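Long-range contact in putative ring-cleaving dioxygenase MhqO (Bacillus subtilis subsp. subtilis, PDB 3OAJ), which is a putative ring-cleaving dioxygenase of the iron-dependent extradiol family that may contribute to the degradation of aromatic compounds: residues His217-Ala223 with Leu264-Asp270. Residues are numbered along the deposited sequence; the frame is centred on the assembly and turned at random.
With ZN (zinc ion), chain C.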
# COMPACT_ATOMS: atom_id res chain seq x y z
N HIS A 217 -5.74 -3.79 5.29
CA HIS A 217 -6.96 -4.47 4.84
C HIS A 217 -6.66 -5.47 3.72
O HIS A 217 -7.16 -6.60 3.73
CB HIS A 217 -8.01 -3.45 4.37
CG HIS A 217 -9.32 -4.08 3.99
ND1 HIS A 217 -10.37 -4.19 4.88
CD2 HIS A 217 -9.74 -4.65 2.84
CE1 HIS A 217 -11.38 -4.79 4.28
NE2 HIS A 217 -11.03 -5.09 3.05
N HIS A 218 -5.85 -5.05 2.75
CA HIS A 218 -5.47 -5.93 1.65
C HIS A 218 -4.26 -5.42 0.89
O HIS A 218 -3.85 -4.25 1.05
CB HIS A 218 -6.65 -6.17 0.70
CG HIS A 218 -7.14 -4.95 -0.01
ND1 HIS A 218 -8.17 -4.17 0.48
CD2 HIS A 218 -6.78 -4.39 -1.19
CE1 HIS A 218 -8.43 -3.19 -0.37
NE2 HIS A 218 -7.59 -3.29 -1.39
N ILE A 219 -3.68 -6.30 0.09
CA ILE A 219 -2.57 -5.95 -0.77
C ILE A 219 -2.92 -6.23 -2.23
O ILE A 219 -3.40 -7.31 -2.55
CB ILE A 219 -1.26 -6.68 -0.31
CG1 ILE A 219 -0.07 -6.30 -1.21
CG2 ILE A 219 -1.44 -8.20 -0.22
CD1 ILE A 219 1.30 -6.52 -0.56
N ALA A 220 -2.67 -5.24 -3.09
CA ALA A 220 -2.97 -5.38 -4.51
C ALA A 220 -1.70 -5.54 -5.33
O ALA A 220 -0.70 -4.83 -5.13
CB ALA A 220 -3.75 -4.17 -5.01
N TRP A 221 -1.76 -6.51 -6.23
CA TRP A 221 -0.70 -6.80 -7.18
C TRP A 221 -1.06 -6.25 -8.56
O TRP A 221 -2.23 -6.17 -8.91
CB TRP A 221 -0.51 -8.32 -7.25
CG TRP A 221 -0.31 -8.90 -5.88
CD1 TRP A 221 -1.26 -9.45 -5.08
CD2 TRP A 221 0.91 -8.94 -5.12
NE1 TRP A 221 -0.72 -9.82 -3.89
CE2 TRP A 221 0.62 -9.53 -3.89
CE3 TRP A 221 2.23 -8.53 -5.39
CZ2 TRP A 221 1.58 -9.73 -2.90
CZ3 TRP A 221 3.19 -8.73 -4.40
CH2 TRP A 221 2.86 -9.36 -3.19
N ARG A 222 -0.05 -5.87 -9.31
CA ARG A 222 -0.23 -5.25 -10.63
C ARG A 222 -0.61 -6.21 -11.74
O ARG A 222 -0.09 -7.32 -11.83
CB ARG A 222 1.05 -4.52 -11.04
CG ARG A 222 1.36 -3.33 -10.15
CD ARG A 222 2.75 -2.80 -10.34
NE ARG A 222 2.94 -2.29 -11.68
CZ ARG A 222 4.10 -1.87 -12.16
NH1 ARG A 222 5.19 -1.89 -11.40
NH2 ARG A 222 4.16 -1.42 -13.40
N ALA A 223 -1.51 -5.74 -12.60
CA ALA A 223 -1.71 -6.33 -13.93
C ALA A 223 -1.42 -5.22 -14.92
O ALA A 223 -1.70 -4.06 -14.63
CB ALA A 223 -3.14 -6.88 -14.09
N LEU A 264 -6.10 -11.08 2.25
CA LEU A 264 -6.88 -10.64 1.11
C LEU A 264 -5.96 -10.05 0.05
O LEU A 264 -5.26 -9.06 0.32
CB LEU A 264 -7.96 -9.65 1.54
CG LEU A 264 -8.88 -9.16 0.41
CD1 LEU A 264 -9.59 -10.34 -0.26
CD2 LEU A 264 -9.90 -8.14 0.93
N PHE A 265 -5.95 -10.67 -1.13
CA PHE A 265 -5.15 -10.19 -2.25
C PHE A 265 -6.07 -9.52 -3.27
O PHE A 265 -7.27 -9.80 -3.35
CB PHE A 265 -4.47 -11.38 -2.95
CG PHE A 265 -3.13 -11.80 -2.34
CD1 PHE A 265 -2.73 -11.41 -1.06
CD2 PHE A 265 -2.30 -12.66 -3.06
CE1 PHE A 265 -1.53 -11.82 -0.53
CE2 PHE A 265 -1.06 -13.08 -2.53
CZ PHE A 265 -0.68 -12.66 -1.26
N GLU A 266 -5.47 -8.67 -4.10
CA GLU A 266 -6.21 -8.00 -5.16
C GLU A 266 -5.29 -7.99 -6.37
O GLU A 266 -4.07 -7.97 -6.22
CB GLU A 266 -6.54 -6.57 -4.71
CG GLU A 266 -7.10 -5.64 -5.81
CD GLU A 266 -7.34 -4.23 -5.32
OE1 GLU A 266 -7.07 -3.94 -4.14
OE2 GLU A 266 -7.77 -3.40 -6.14
N ILE A 267 -5.87 -8.06 -7.57
CA ILE A 267 -5.14 -7.71 -8.79
C ILE A 267 -5.77 -6.43 -9.31
O ILE A 267 -6.98 -6.39 -9.55
CB ILE A 267 -5.19 -8.82 -9.87
CG1 ILE A 267 -4.85 -10.21 -9.30
CG2 ILE A 267 -4.34 -8.41 -11.13
CD1 ILE A 267 -3.46 -10.35 -8.76
N ALA A 268 -4.95 -5.39 -9.48
CA ALA A 268 -5.38 -4.09 -9.95
C ALA A 268 -4.62 -3.72 -11.21
O ALA A 268 -3.40 -3.93 -11.31
CB ALA A 268 -5.11 -3.04 -8.89
N THR A 269 -5.33 -3.14 -12.17
CA THR A 269 -4.70 -2.74 -13.41
C THR A 269 -3.85 -1.49 -13.24
O THR A 269 -4.24 -0.55 -12.52
CB THR A 269 -5.75 -2.46 -14.50
OG1 THR A 269 -6.63 -1.41 -14.08
CG2 THR A 269 -6.55 -3.70 -14.86
N ASP A 270 -2.69 -1.45 -13.92
CA ASP A 270 -1.87 -0.24 -13.89
C ASP A 270 -2.65 0.99 -14.40
O ASP A 270 -2.68 2.01 -13.71
CB ASP A 270 -0.54 -0.40 -14.65
CG ASP A 270 0.47 -1.27 -13.90
OD1 ASP A 270 0.25 -1.59 -12.70
OD2 ASP A 270 1.49 -1.66 -14.52
ZN ZN C . -7.27 -2.31 -3.43
O HOH W 1 -5.68 -9.24 4.50
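Trp221 turns the edge of its indole onto one face of the Phe265 ring, an edge-to-face pair with planes 61° apart. Its NE1 sits over the middle of that ring, 3.5 Å from Phe265 CG. Ile219 flanks both aromatics: CG2 lies alongside Phe265 CD1, while CG1 lies over the indole face near its rim. Further along this apolar side, Ile267 CG2 presses on Ala223 CB at 3.5 Å, and Trp232 of helix 226-238 packs against Ile267.

The backbones beneath are neighbouring parallel strands, joined by hydrogen bonds that alternate between them, from Ile219 N to Leu264 O at one end to Asp270 N to Ala223 O at the other; the one from Trp221 N to Glu266 O is 2.7 Å long and nearly straight. They belong to the second vicinal oxygen chelate (VOC) module, whose curved sheet continues into strand 9-16 and carries the metal on its other side. There His218 NE2 binds the zinc ion at 2.3 Å, Glu266 OE1 is also a ligand, and His11 completes the protein ligands; iron is the predicted native metal. With CG anti to the backbone N (chi1 170°) and an extended chain, Glu266 passes Ala220 CB to reach the zinc.

Beyond the site, Arg222 grips Asp270 side-on: NE meets OD1 at 3.0 Å on its syn side, and NH2 meets OD2 at 2.9 Å from above the carboxylate plane.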